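PDB 1LU4: soluble secreted antigen MPT53, which probably catalyses the oxidation of reduced, unfolded secreted proteins so that they form disulfide bonds. Local coordinates for residues Glu3-Thr8 with Ser21-Pro26; Leu29-Pro34 with Val59-Arg64; Cys39-Pro44 with Thr119-Gln124. All blocks are in the same frame, centred on the assembly; numbering follows the deposited sequence.

Interaction 1 (Glu3-Thr8 with Ser21-Pro26); sequences ERLQFT and SLQGKP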
ATOM      1  N   GLU A   3      16.660   4.023  -1.693  1.00 26.97           N
ATOM      2  CA  GLU A   3      16.663   3.819  -3.133  1.00 35.21           C
ATOM      3  C   GLU A   3      15.647   2.807  -3.641  1.00 30.99           C
ATOM      4  O   GLU A   3      15.303   2.764  -4.836  1.00 27.74           O
ATOM      5  CB  GLU A   3      18.100   3.403  -3.546  1.00 39.10           C
ATOM      6  CG  GLU A   3      18.335   3.748  -5.011  1.00 49.73           C
ATOM      7  CD  GLU A   3      19.773   4.090  -5.334  1.00 54.45           C
ATOM      8  OE1 GLU A   3      20.650   3.824  -4.484  1.00 68.13           O
ATOM      9  OE2 GLU A   3      20.007   4.621  -6.440  1.00 71.19           O
ATOM     10  N   ARG A   4      15.070   1.927  -2.816  1.00 24.47           N
ATOM     11  CA  ARG A   4      14.030   1.141  -3.438  1.00 23.13           C
ATOM     12  C   ARG A   4      12.790   1.914  -3.886  1.00 22.18           C
ATOM     13  O   ARG A   4      12.075   1.445  -4.780  1.00 26.68           O
ATOM     14  CB  ARG A   4      13.498   0.115  -2.442  1.00 22.83           C
ATOM     15  CG  ARG A   4      14.508  -0.920  -2.029  1.00 21.91           C
ATOM     16  CD  ARG A   4      13.940  -1.917  -1.031  1.00 22.05           C
ATOM     17  NE  ARG A   4      13.502  -1.261   0.195  1.00 25.65           N
ATOM     18  CZ  ARG A   4      12.846  -1.784   1.224  1.00 26.64           C
ATOM     19  NH1 ARG A   4      12.582  -3.104   1.149  1.00 30.20           N
ATOM     20  NH2 ARG A   4      12.455  -1.123   2.303  1.00 29.37           N
ATOM     21  N   LEU A   5      12.567   3.058  -3.254  1.00 24.59           N
ATOM     22  CA  LEU A   5      11.442   3.895  -3.663  1.00 22.96           C
ATOM     23  C   LEU A   5      11.662   4.457  -5.077  1.00 23.11           C
ATOM     24  O   LEU A   5      10.749   5.064  -5.605  1.00 23.75           O
ATOM     25  CB  LEU A   5      11.268   5.056  -2.691  1.00 23.38           C
ATOM     26  CG  LEU A   5      10.727   4.657  -1.318  1.00 21.26           C
ATOM     27  CD1 LEU A   5      10.872   5.818  -0.346  1.00 21.96           C
ATOM     28  CD2 LEU A   5       9.248   4.232  -1.423  1.00 23.32           C
ATOM     29  N   GLN A   6      12.830   4.291  -5.708  1.00 27.87           N
ATOM     30  CA  GLN A   6      13.122   4.842  -7.021  1.00 28.63           C
ATOM     31  C   GLN A   6      12.530   3.940  -8.086  1.00 26.06           C
ATOM     32  O   GLN A   6      13.249   3.236  -8.786  1.00 28.54           O
ATOM     33  CB  GLN A   6      14.628   5.012  -7.175  1.00 33.59           C
ATOM     34  CG  GLN A   6      15.321   5.452  -5.899  1.00 45.12           C
ATOM     35  CD  GLN A   6      16.215   6.633  -6.237  1.00 54.15           C
ATOM     36  OE1 GLN A   6      17.196   6.821  -5.546  1.00 59.73           O
ATOM     37  NE2 GLN A   6      15.790   7.324  -7.289  1.00 65.50           N
ATOM     38  N   PHE A   7      11.200   3.933  -8.152  1.00 25.60           N
ATOM     39  CA  PHE A   7      10.510   3.175  -9.190  1.00 24.02           C
ATOM     40  C   PHE A   7       9.501   4.096  -9.862  1.00 18.51           C
ATOM     41  O   PHE A   7       9.094   5.077  -9.236  1.00 18.90           O
ATOM     42  CB  PHE A   7       9.803   1.938  -8.660  1.00 21.45           C
ATOM     43  CG  PHE A   7       8.748   2.208  -7.588  1.00 18.24           C
ATOM     44  CD1 PHE A   7       7.435   2.535  -7.866  1.00 19.95           C
ATOM     45  CD2 PHE A   7       9.088   2.088  -6.245  1.00 20.62           C
ATOM     46  CE1 PHE A   7       6.519   2.768  -6.885  1.00 19.20           C
ATOM     47  CE2 PHE A   7       8.139   2.333  -5.244  1.00 18.86           C
ATOM     48  CZ  PHE A   7       6.821   2.653  -5.548  1.00 18.24           C
ATOM     49  N   THR A   8       9.076   3.684 -11.036  1.00 19.23           N
ATOM     50  CA  THR A   8       7.912   4.356 -11.640  1.00 19.16           C
ATOM     51  C   THR A   8       6.846   3.305 -11.865  1.00 16.16           C
ATOM     52  O   THR A   8       7.087   2.097 -11.936  1.00 22.79           O
ATOM     53  CB  THR A   8       8.247   5.143 -12.915  1.00 25.01           C
ATOM     54  OG1 THR A   8       8.759   4.265 -13.933  1.00 36.47           O
ATOM     55  CG2 THR A   8       9.322   6.178 -12.598  1.00 33.09           C
ATOM     56  N   SER A  21       8.852  10.305  -5.421  1.00 16.09           N
ATOM     57  CA  SER A  21       8.115  11.375  -4.723  1.00 16.25           C
ATOM     58  C   SER A  21       7.841  11.039  -3.276  1.00 15.13           C
ATOM     59  O   SER A  21       7.516  11.966  -2.544  1.00 16.02           O
ATOM     60  CB  SER A  21       6.795  11.654  -5.473  1.00 17.52           C
ATOM     61  OG  SER A  21       5.873  10.580  -5.325  1.00 15.37           O
ATOM     62  N   LEU A  22       7.992   9.771  -2.874  1.00 14.09           N
ATOM     63  CA  LEU A  22       7.740   9.375  -1.512  1.00 14.27           C
ATOM     64  C   LEU A  22       8.944   9.631  -0.648  1.00 13.79           C
ATOM     65  O   LEU A  22       8.848   9.590   0.591  1.00 14.73           O
ATOM     66  CB  LEU A  22       7.362   7.878  -1.459  1.00 14.36           C
ATOM     67  CG  LEU A  22       6.025   7.557  -2.172  1.00 12.64           C
ATOM     68  CD1 LEU A  22       5.883   6.055  -2.263  1.00 14.96           C
ATOM     69  CD2 LEU A  22       4.837   8.195  -1.476  1.00 12.63           C
ATOM     70  N   GLN A  23      10.112   9.839  -1.252  1.00 14.55           N
ATOM     71  CA  GLN A  23      11.298  10.018  -0.395  1.00 18.88           C
ATOM     72  C   GLN A  23      11.162  11.261   0.468  1.00 16.74           C
ATOM     73  O   GLN A  23      10.692  12.365   0.086  1.00 20.50           O
ATOM     74  CB  GLN A  23      12.534  10.018  -1.314  1.00 19.52           C
ATOM     75  CG  GLN A  23      12.749   8.667  -1.972  1.00 23.46           C
ATOM     76  CD  GLN A  23      13.910   8.601  -2.939  1.00 34.61           C
ATOM     77  OE1 GLN A  23      14.613   7.572  -3.016  1.00 39.66           O
ATOM     78  NE2 GLN A  23      14.132   9.688  -3.684  1.00 35.90           N
ATOM     79  N   GLY A  24      11.572  11.142   1.740  1.00 15.93           N
ATOM     80  CA  GLY A  24      11.681  12.229   2.684  1.00 17.39           C
ATOM     81  C   GLY A  24      10.372  12.593   3.349  1.00 16.53           C
ATOM     82  O   GLY A  24      10.315  13.675   3.946  1.00 19.20           O
ATOM     83  N   LYS A  25       9.368  11.718   3.249  1.00 15.30           N
ATOM     84  CA  LYS A  25       8.136  12.028   3.987  1.00 14.72           C
ATOM     85  C   LYS A  25       7.613  10.695   4.535  1.00 13.31           C
ATOM     86  O   LYS A  25       7.955   9.582   4.109  1.00 14.53           O
ATOM     87  CB  LYS A  25       7.176  12.812   3.102  1.00 22.31           C
ATOM     88  CG  LYS A  25       6.787  12.019   1.899  1.00 30.13           C
ATOM     89  CD  LYS A  25       5.648  12.601   1.088  1.00 30.01           C
ATOM     90  CE  LYS A  25       6.098  13.411  -0.097  1.00 29.75           C
ATOM     91  NZ  LYS A  25       5.072  13.359  -1.167  1.00 26.82           N
ATOM     92  N   PRO A  26       6.801  10.757   5.580  1.00 11.40           N
ATOM     93  CA  PRO A  26       6.203   9.543   6.138  1.00 11.18           C
ATOM     94  C   PRO A  26       5.243   8.933   5.089  1.00 10.82           C
ATOM     95  O   PRO A  26       4.497   9.637   4.413  1.00 12.33           O
ATOM     96  CB  PRO A  26       5.404  10.041   7.339  1.00 12.08           C
ATOM     97  CG  PRO A  26       5.323  11.526   7.239  1.00 20.47           C
ATOM     98  CD  PRO A  26       6.345  11.998   6.270  1.00 13.97           C
TER

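Interaction 2 (Leu29-Pro34 with Val59-Arg64); sequences LWFWTP and VGIATR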
ATOM      1  N   LEU A  29       3.375   1.852   2.293  1.00  7.96           N
ATOM      2  CA  LEU A  29       3.067   1.021   1.143  1.00  7.98           C
ATOM      3  C   LEU A  29       2.221  -0.156   1.606  1.00  8.33           C
ATOM      4  O   LEU A  29       2.544  -0.785   2.635  1.00  9.97           O
ATOM      5  CB  LEU A  29       4.330   0.463   0.477  1.00  9.06           C
ATOM      6  CG  LEU A  29       5.397   1.473   0.074  1.00 10.01           C
ATOM      7  CD1 LEU A  29       6.562   0.760  -0.598  1.00 11.76           C
ATOM      8  CD2 LEU A  29       4.832   2.612  -0.794  1.00 11.36           C
ATOM      9  N   TRP A  30       1.169  -0.473   0.863  1.00  7.95           N
ATOM     10  CA  TRP A  30       0.312  -1.588   1.195  1.00  7.86           C
ATOM     11  C   TRP A  30       0.163  -2.442  -0.047  1.00  7.71           C
ATOM     12  O   TRP A  30      -0.406  -2.013  -1.053  1.00  8.56           O
ATOM     13  CB  TRP A  30      -1.050  -1.098   1.679  1.00  9.25           C
ATOM     14  CG  TRP A  30      -2.005  -2.169   2.118  1.00  8.24           C
ATOM     15  CD1 TRP A  30      -1.800  -3.150   3.051  1.00  9.35           C
ATOM     16  CD2 TRP A  30      -3.368  -2.350   1.691  1.00  8.52           C
ATOM     17  NE1 TRP A  30      -2.909  -3.932   3.216  1.00 10.14           N
ATOM     18  CE2 TRP A  30      -3.880  -3.456   2.394  1.00  9.20           C
ATOM     19  CE3 TRP A  30      -4.172  -1.656   0.772  1.00  9.41           C
ATOM     20  CZ2 TRP A  30      -5.197  -3.896   2.196  1.00 10.79           C
ATOM     21  CZ3 TRP A  30      -5.499  -2.107   0.579  1.00 10.76           C
ATOM     22  CH2 TRP A  30      -5.958  -3.209   1.298  1.00 11.03           C
ATOM     23  N   PHE A  31       0.705  -3.666   0.035  1.00  7.42           N
ATOM     24  CA  PHE A  31       0.662  -4.625  -1.096  1.00  8.43           C
ATOM     25  C   PHE A  31      -0.531  -5.499  -0.943  1.00  7.52           C
ATOM     26  O   PHE A  31      -0.687  -6.219   0.072  1.00  9.39           O
ATOM     27  CB  PHE A  31       1.956  -5.482  -1.058  1.00  8.64           C
ATOM     28  CG  PHE A  31       3.203  -4.672  -1.326  1.00  8.96           C
ATOM     29  CD1 PHE A  31       3.859  -3.957  -0.314  1.00 10.32           C
ATOM     30  CD2 PHE A  31       3.739  -4.614  -2.623  1.00 10.07           C
ATOM     31  CE1 PHE A  31       4.996  -3.234  -0.597  1.00 11.52           C
ATOM     32  CE2 PHE A  31       4.877  -3.863  -2.896  1.00 11.00           C
ATOM     33  CZ  PHE A  31       5.517  -3.146  -1.892  1.00 11.91           C
ATOM     34  N   TRP A  32      -1.418  -5.464  -1.928  1.00  7.95           N
ATOM     35  CA  TRP A  32      -2.723  -6.172  -1.822  1.00  7.71           C
ATOM     36  C   TRP A  32      -3.078  -6.831  -3.136  1.00  7.17           C
ATOM     37  O   TRP A  32      -2.543  -6.557  -4.215  1.00  7.83           O
ATOM     38  CB  TRP A  32      -3.773  -5.140  -1.449  1.00  8.15           C
ATOM     39  CG  TRP A  32      -4.069  -3.978  -2.324  1.00  7.51           C
ATOM     40  CD1 TRP A  32      -3.459  -2.763  -2.264  1.00  7.75           C
ATOM     41  CD2 TRP A  32      -5.048  -3.880  -3.370  1.00  8.05           C
ATOM     42  NE1 TRP A  32      -3.972  -1.890  -3.195  1.00  7.99           N
ATOM     43  CE2 TRP A  32      -4.962  -2.558  -3.880  1.00  7.85           C
ATOM     44  CE3 TRP A  32      -5.981  -4.763  -3.909  1.00  9.38           C
ATOM     45  CZ2 TRP A  32      -5.787  -2.091  -4.913  1.00  8.12           C
ATOM     46  CZ3 TRP A  32      -6.793  -4.301  -4.931  1.00  9.43           C
ATOM     47  CH2 TRP A  32      -6.689  -2.984  -5.442  1.00  9.19           C
ATOM     48  N   THR A  33      -4.055  -7.775  -3.012  1.00  7.99           N
ATOM     49  CA  THR A  33      -4.736  -8.289  -4.180  1.00  8.39           C
ATOM     50  C   THR A  33      -6.228  -8.284  -3.875  1.00  7.99           C
ATOM     51  O   THR A  33      -6.607  -8.440  -2.717  1.00  8.94           O
ATOM     52  CB  THR A  33      -4.276  -9.737  -4.525  1.00  9.89           C
ATOM     53  OG1 THR A  33      -4.732 -10.688  -3.504  1.00 13.74           O
ATOM     54  CG2 THR A  33      -2.814  -9.928  -4.730  1.00 14.18           C
ATOM     55  N   PRO A  34      -7.119  -8.085  -4.877  1.00  8.50           N
ATOM     56  CA  PRO A  34      -8.513  -7.814  -4.532  1.00  8.86           C
ATOM     57  C   PRO A  34      -9.287  -9.020  -4.054  1.00  8.84           C
ATOM     58  O   PRO A  34     -10.372  -8.861  -3.470  1.00  9.57           O
ATOM     59  CB  PRO A  34      -9.075  -7.241  -5.845  1.00  9.74           C
ATOM     60  CG  PRO A  34      -8.164  -7.781  -6.936  1.00  9.42           C
ATOM     61  CD  PRO A  34      -6.794  -7.796  -6.252  1.00  9.70           C
ATOM     62  N   VAL A  59       0.222   4.480  -0.331  1.00  8.62           N
ATOM     63  CA  VAL A  59       0.231   3.970  -1.686  1.00  8.17           C
ATOM     64  C   VAL A  59      -0.051   2.499  -1.612  1.00  7.46           C
ATOM     65  O   VAL A  59       0.688   1.724  -1.028  1.00  8.85           O
ATOM     66  CB  VAL A  59       1.567   4.236  -2.378  1.00  8.80           C
ATOM     67  CG1 VAL A  59       1.572   3.696  -3.811  1.00 10.24           C
ATOM     68  CG2 VAL A  59       1.887   5.732  -2.353  1.00 10.77           C
ATOM     69  N   GLY A  60      -1.159   2.121  -2.268  1.00  7.86           N
ATOM     70  CA  GLY A  60      -1.465   0.687  -2.432  1.00  7.96           C
ATOM     71  C   GLY A  60      -0.788   0.177  -3.699  1.00  7.81           C
ATOM     72  O   GLY A  60      -0.659   0.915  -4.682  1.00  8.57           O
ATOM     73  N   ILE A  61      -0.389  -1.086  -3.694  1.00  7.87           N
ATOM     74  CA  ILE A  61       0.317  -1.669  -4.821  1.00  7.91           C
ATOM     75  C   ILE A  61      -0.346  -3.036  -5.049  1.00  7.48           C
ATOM     76  O   ILE A  61      -0.217  -3.950  -4.219  1.00  8.89           O
ATOM     77  CB  ILE A  61       1.835  -1.792  -4.581  1.00  9.89           C
ATOM     78  CG1 ILE A  61       2.428  -0.420  -4.185  1.00 11.66           C
ATOM     79  CG2 ILE A  61       2.492  -2.372  -5.811  1.00 13.42           C
ATOM     80  CD1 ILE A  61       3.861  -0.364  -3.789  1.00 21.34           C
ATOM     81  N   ALA A  62      -1.088  -3.142  -6.148  1.00  7.78           N
ATOM     82  CA  ALA A  62      -1.890  -4.355  -6.393  1.00  8.28           C
ATOM     83  C   ALA A  62      -1.242  -5.149  -7.514  1.00  8.58           C
ATOM     84  O   ALA A  62      -0.624  -4.616  -8.450  1.00  8.93           O
ATOM     85  CB  ALA A  62      -3.307  -3.949  -6.834  1.00 10.04           C
ATOM     86  N   THR A  63      -1.424  -6.476  -7.456  1.00  9.43           N
ATOM     87  CA  THR A  63      -0.953  -7.333  -8.551  1.00  9.43           C
ATOM     88  C   THR A  63      -1.852  -8.591  -8.571  1.00  9.76           C
ATOM     89  O   THR A  63      -2.730  -8.778  -7.741  1.00 10.81           O
ATOM     90  CB  THR A  63       0.516  -7.674  -8.385  1.00 11.54           C
ATOM     91  OG1 THR A  63       1.014  -8.267  -9.640  1.00 12.82           O
ATOM     92  CG2 THR A  63       0.800  -8.646  -7.258  1.00 14.32           C
ATOM     93  N   ARG A  64      -1.599  -9.414  -9.565  1.00 10.67           N
ATOM     94  CA  ARG A  64      -2.280 -10.737  -9.717  1.00 11.32           C
ATOM     95  C   ARG A  64      -3.770 -10.559  -9.910  1.00 10.32           C
ATOM     96  O   ARG A  64      -4.556 -11.415  -9.465  1.00 10.93           O
ATOM     97  CB  ARG A  64      -1.968 -11.664  -8.559  1.00 11.64           C
ATOM     98  CG  ARG A  64      -0.497 -12.113  -8.592  1.00 18.32           C
ATOM     99  CD  ARG A  64      -0.385 -13.252  -7.654  1.00 21.86           C
ATOM    100  NE  ARG A  64      -0.800 -14.498  -8.143  1.00 20.22           N
ATOM    101  CZ  ARG A  64      -0.908 -15.584  -7.369  1.00 21.52           C
ATOM    102  NH1 ARG A  64      -0.678 -15.529  -6.092  1.00 21.45           N
ATOM    103  NH2 ARG A  64      -1.268 -16.719  -7.848  1.00 21.90           N
TER

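Interaction 3 (Cys39-Pro44 with Thr119-Gln124); sequences CNAEAP and TAAMSQ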
ATOM      1  N   CYS A  39      -6.832  -9.063   2.738  1.00  9.15           N
ATOM      2  CA  CYS A  39      -6.805  -7.741   2.170  1.00  9.18           C
ATOM      3  C   CYS A  39      -8.187  -7.094   2.261  1.00  8.06           C
ATOM      4  O   CYS A  39      -8.301  -5.900   2.575  1.00  8.66           O
ATOM      5  CB  CYS A  39      -6.333  -7.776   0.725  1.00  8.88           C
ATOM      6  SG  CYS A  39      -4.596  -8.247   0.502  1.00  9.68           S
ATOM      7  N   ASN A  40      -9.206  -7.869   1.995  1.00  8.75           N
ATOM      8  CA  ASN A  40     -10.563  -7.358   2.079  1.00  8.74           C
ATOM      9  C   ASN A  40     -10.887  -6.958   3.510  1.00  8.44           C
ATOM     10  O   ASN A  40     -11.543  -5.933   3.731  1.00  9.92           O
ATOM     11  CB  ASN A  40     -11.595  -8.408   1.629  1.00  9.52           C
ATOM     12  CG  ASN A  40     -11.699  -8.427   0.118  1.00  9.75           C
ATOM     13  OD1 ASN A  40     -10.861  -9.077  -0.602  1.00 12.37           O
ATOM     14  ND2 ASN A  40     -12.691  -7.761  -0.376  1.00  8.86           N
ATOM     15  N   ALA A  41     -10.442  -7.726   4.525  1.00  9.74           N
ATOM     16  CA  ALA A  41     -10.667  -7.381   5.934  1.00 10.25           C
ATOM     17  C   ALA A  41      -9.925  -6.134   6.312  1.00  9.92           C
ATOM     18  O   ALA A  41     -10.428  -5.332   7.109  1.00 13.26           O
ATOM     19  CB  ALA A  41     -10.283  -8.549   6.805  1.00 11.61           C
ATOM     20  N   GLU A  42      -8.737  -5.922   5.830  1.00  9.51           N
ATOM     21  CA  GLU A  42      -7.941  -4.734   6.140  1.00  9.79           C
ATOM     22  C   GLU A  42      -8.379  -3.490   5.409  1.00  8.96           C
ATOM     23  O   GLU A  42      -8.163  -2.378   5.940  1.00 10.23           O
ATOM     24  CB  GLU A  42      -6.473  -4.978   5.763  1.00 10.17           C
ATOM     25  CG  GLU A  42      -5.800  -5.977   6.702  1.00 10.65           C
ATOM     26  CD  GLU A  42      -4.355  -6.205   6.378  1.00 10.42           C
ATOM     27  OE1 GLU A  42      -3.863  -5.742   5.348  1.00 13.54           O
ATOM     28  OE2 GLU A  42      -3.699  -6.889   7.235  1.00 12.57           O
ATOM     29  N   ALA A  43      -8.991  -3.590   4.244  1.00  8.55           N
ATOM     30  CA  ALA A  43      -9.253  -2.445   3.394  1.00  8.60           C
ATOM     31  C   ALA A  43     -10.062  -1.351   4.113  1.00  8.75           C
ATOM     32  O   ALA A  43      -9.687  -0.172   3.954  1.00  9.11           O
ATOM     33  CB  ALA A  43      -9.959  -2.843   2.126  1.00  8.97           C
ATOM     34  N   PRO A  44     -11.114  -1.629   4.878  1.00  9.14           N
ATOM     35  CA  PRO A  44     -11.811  -0.523   5.568  1.00  9.96           C
ATOM     36  C   PRO A  44     -10.904   0.247   6.523  1.00  9.58           C
ATOM     37  O   PRO A  44     -11.012   1.450   6.692  1.00 10.16           O
ATOM     38  CB  PRO A  44     -12.935  -1.241   6.331  1.00 11.26           C
ATOM     39  CG  PRO A  44     -13.167  -2.536   5.587  1.00 12.55           C
ATOM     40  CD  PRO A  44     -11.793  -2.924   5.075  1.00 10.00           C
ATOM     41  N   THR A 119      -1.345 -14.839   8.662  1.00 26.37           N
ATOM     42  CA  THR A 119      -2.345 -15.565   9.433  1.00 26.29           C
ATOM     43  C   THR A 119      -3.557 -14.733   9.813  1.00 24.30           C
ATOM     44  O   THR A 119      -4.573 -15.291  10.218  1.00 22.60           O
ATOM     45  CB  THR A 119      -1.704 -16.181  10.705  1.00 29.52           C
ATOM     46  OG1 THR A 119      -1.337 -15.133  11.585  1.00 29.51           O
ATOM     47  CG2 THR A 119      -0.432 -16.955  10.370  1.00 35.43           C
ATOM     48  N   ALA A 120      -3.472 -13.410   9.701  1.00 22.29           N
ATOM     49  CA  ALA A 120      -4.506 -12.565  10.221  1.00 19.98           C
ATOM     50  C   ALA A 120      -4.476 -11.178   9.605  1.00 18.83           C
ATOM     51  O   ALA A 120      -3.426 -10.744   9.186  1.00 31.92           O
ATOM     52  CB  ALA A 120      -4.386 -12.432  11.740  1.00 24.27           C
ATOM     53  N   ALA A 121      -5.611 -10.513   9.579  1.00 16.41           N
ATOM     54  CA  ALA A 121      -5.633  -9.102   9.140  1.00 15.83           C
ATOM     55  C   ALA A 121      -5.175  -8.204  10.273  1.00 14.00           C
ATOM     56  O   ALA A 121      -5.547  -8.425  11.429  1.00 17.77           O
ATOM     57  CB  ALA A 121      -7.061  -8.804   8.713  1.00 15.58           C
ATOM     58  N   MET A 122      -4.426  -7.175   9.909  1.00 13.80           N
ATOM     59  CA  MET A 122      -4.093  -6.150  10.896  1.00 13.96           C
ATOM     60  C   MET A 122      -5.341  -5.384  11.306  1.00 14.37           C
ATOM     61  O   MET A 122      -6.122  -4.981  10.456  1.00 15.07           O
ATOM     62  CB  MET A 122      -3.087  -5.189  10.292  1.00 14.54           C
ATOM     63  CG  MET A 122      -2.527  -4.215  11.353  1.00 13.73           C
ATOM     64  SD  MET A 122      -1.377  -3.003  10.625  1.00 13.90           S
ATOM     65  CE  MET A 122      -0.031  -4.061  10.226  1.00 15.05           C
ATOM     66  N   SER A 123      -5.491  -5.138  12.623  1.00 14.68           N
ATOM     67  CA  SER A 123      -6.664  -4.384  13.105  1.00 15.08           C
ATOM     68  C   SER A 123      -6.429  -2.908  12.803  1.00 14.46           C
ATOM     69  O   SER A 123      -5.325  -2.393  12.649  1.00 13.73           O
ATOM     70  CB  SER A 123      -6.842  -4.543  14.609  1.00 16.76           C
ATOM     71  OG  SER A 123      -5.737  -3.885  15.319  1.00 19.07           O
ATOM     72  N   GLN A 124      -7.571  -2.177  12.844  1.00 14.72           N
ATOM     73  CA  GLN A 124      -7.459  -0.719  12.707  1.00 13.79           C
ATOM     74  C   GLN A 124      -6.675  -0.075  13.825  1.00 13.32           C
ATOM     75  O   GLN A 124      -5.884   0.837  13.587  1.00 14.52           O
ATOM     76  CB  GLN A 124      -8.864  -0.087  12.609  1.00 14.58           C
ATOM     77  CG  GLN A 124      -8.738   1.405  12.234  1.00 15.57           C
ATOM     78  CD  GLN A 124     -10.057   2.107  12.123  1.00 18.49           C
ATOM     79  OE1 GLN A 124     -10.162   3.343  12.127  1.00 20.11           O
ATOM     80  NE2 GLN A 124     -11.140   1.370  12.030  1.00 25.80           N
TER
HETATM   81  O   HOH W   1      -8.601  -4.264   9.781  1.00 17.43           O
HETATM   82  O   HOH W   2      -1.661  -8.145   7.725  1.00 37.00           O

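Interaction 1 (Glu3-Thr8 with Ser21-Pro26)
Leu5 and Leu22 are brought together by matching first torsions: chi1 of -71° in Leu5 and -65° in Leu22 sets each CG beside its own backbone N, anti to the carbonyl carbon. From there the two isobutyl groups cross at about a right angle. Leu5 CD2 meets Leu22 CD1 at 3.9 Å and also lies 4.1 Å from Leu22 CB, while its other methyl turns to the next residue, Leu5 CD1 standing 3.8 Å from Gln23 CG. The branched tip of Leu5 is thus shared between a leucine and the aliphatic stem of a glutamine. Gln23 suits this border position because its chain, extended beyond CG, slides past Leu5 in the opposite direction and ends beside the exposed Gln6. The side chains of Gln6 and Gln23 cross there at about a right angle, with their amide planes 72° apart.

The backbone shapes the meeting as well. Gln6 is the centre of an inverse gamma turn, and Leu22 to Lys25 form a type II beta turn whose third residue, Gly24, takes the positive phi that glycine adopts with little strain. The two segments flank the small antiparallel hairpin of strands 8-10 and 16-18, one leading in and the other leading out; the hairpin precedes strand 27-32 of the thioredoxin-like core, consistent with a TlpA-like protein. Leu5 also packs on Tyr95 and Tyr106, and Leu22 on Phe17 and Val59, which draws the pair into the body of the fold.

No hydrogen bond spans the two segments. The join therefore rests on dispersion and the exclusion of water around two buried leucines, with glutamines as the polar margin, and such a contact depends on complementary shape more than on bond direction.

Interaction 2 (Leu29-Pro34 with Val59-Arg64)
Trp32 lies against Ala62 and Gly60, and its path can be traced outward from the strand. CB sits over one face of the Trp30 indole, 3.9 Å above that plane and offset toward the rim. CG takes the crowded position between the backbone N and the carbonyl carbon (chi1 61°), and chi2 of -90° then turns the indole so that one face meets Ala62. CD1 comes to 3.8 Å from Ile61 N. Next round the rim, NE1 is 3.7 Å from Gly60 CA, which lies in the ring plane at its edge; the lack of a side chain on Gly60 lets the indole approach the backbone so closely. The N-H of NE1 is used by Asn83 OD1. Beyond it CE2 and CZ2 are the ring atoms nearest Ala62 CB, which stands 3.6 Å from the centroid of the six-membered ring and only 9° off the normal, a CH-pi contact for which a single methyl is well sized. Phe73 of helix 67-77 also stacks on this indole.

Strands 27-32 and 57-62 run parallel and are joined through helix 37-52, the beta-alpha-beta crossover at the heart of the thioredoxin fold. In their shared register Trp30 bonds both ways: its N donates to Val59 O, and Ile61 N donates to Trp30 O at 2.8 Å. Trp32 N then reaches Ile61 O at 3.0 Å, but the next bond, Thr63 N to Trp32 O, is weak at 3.4 Å.

On the opposite face of the sheet Phe31 and Ile61 lie side by side, pointing the same way. Ile61 CD1 approaches the ring obliquely, 3.8 Å from Phe31 CE2; the beta-branched isoleucine suits a strand, and its CB also lies against Phe31 CD2 and CE2. Trp92 meets Phe31 edge-to-face, while Leu29 and Val59 continue the same apolar surface.

Interaction 3 (Cys39-Pro44 with Thr119-Gln124)
Glu42 makes the one direct hydrogen bond with Met122: Met122 N donates to Glu42 OE2 at 2.8 Å, nearly straight with an N-H...O angle of 173°. The donor comes to the anti side of the oxygen and lies 19° out of the carboxylate plane. Met122 CB is a van der Waals neighbour of the bond, 3.6 Å from Glu42 OE2. A glutamate suits the place because its chain, extended beyond CG, carries a two-pronged acceptor from the helix to a loop N-H; the other prong, OE1, is held by Trp30 NE1. With both oxygens engaged, the rotation of this buried carboxylate is largely fixed.

A water adds a second, backbone-to-backbone link. It donates to Met122 O at 2.7 Å and, weakly, to Ala41 O.

The apolar contacts are small and close. Ala121 CB fits between two helix residues, 3.8 Å from Ala41 CB and 3.7 Å from Glu42 CG, and short methyls allow the loop to run near the helix surface. Met122 CG, anti to the backbone N (chi1 -171°), starts its chain away from the helix to Phe103.

The CxxC pair of the thioredoxin family, Cys36 and Cys39, straddles the start of helix 37-52; it is predicted to be redox-active but is not disulfide-bonded here, and Cys39 points away from this loop. The helix kinks at Pro44, which has no N-H to give to the preceding turn. The loop follows strand 112-115 and leads to helix 124-133, where Ser123 is the N-cap, its OG bonded to Glu126 N. Gln124 then lies against Ser45, Gln48 and Val49, while helix 67-77 touches Asn40, Ala43 and Pro44.

Interaction 2 forms the buried centre, a parallel strand pair with backbone hydrogen bonds in register, the last of them weak, and apolar side chains on both faces; the other two lie nearer the surface and are only partly buried. Interaction 1 joins the two segments that flank the N-terminal hairpin, by apolar packing, and reaches the core where Leu22 meets Leu29 and Val59. Interaction 3 uses a carboxylate and a water to fasten a loop to helix 37-52, the connection between the two strands of interaction 2. Glu42 and Trp30 link these two contacts directly. Interactions 1 and 3 do not touch: their centres are about 25 Å apart, on opposite sides of the chain's centre.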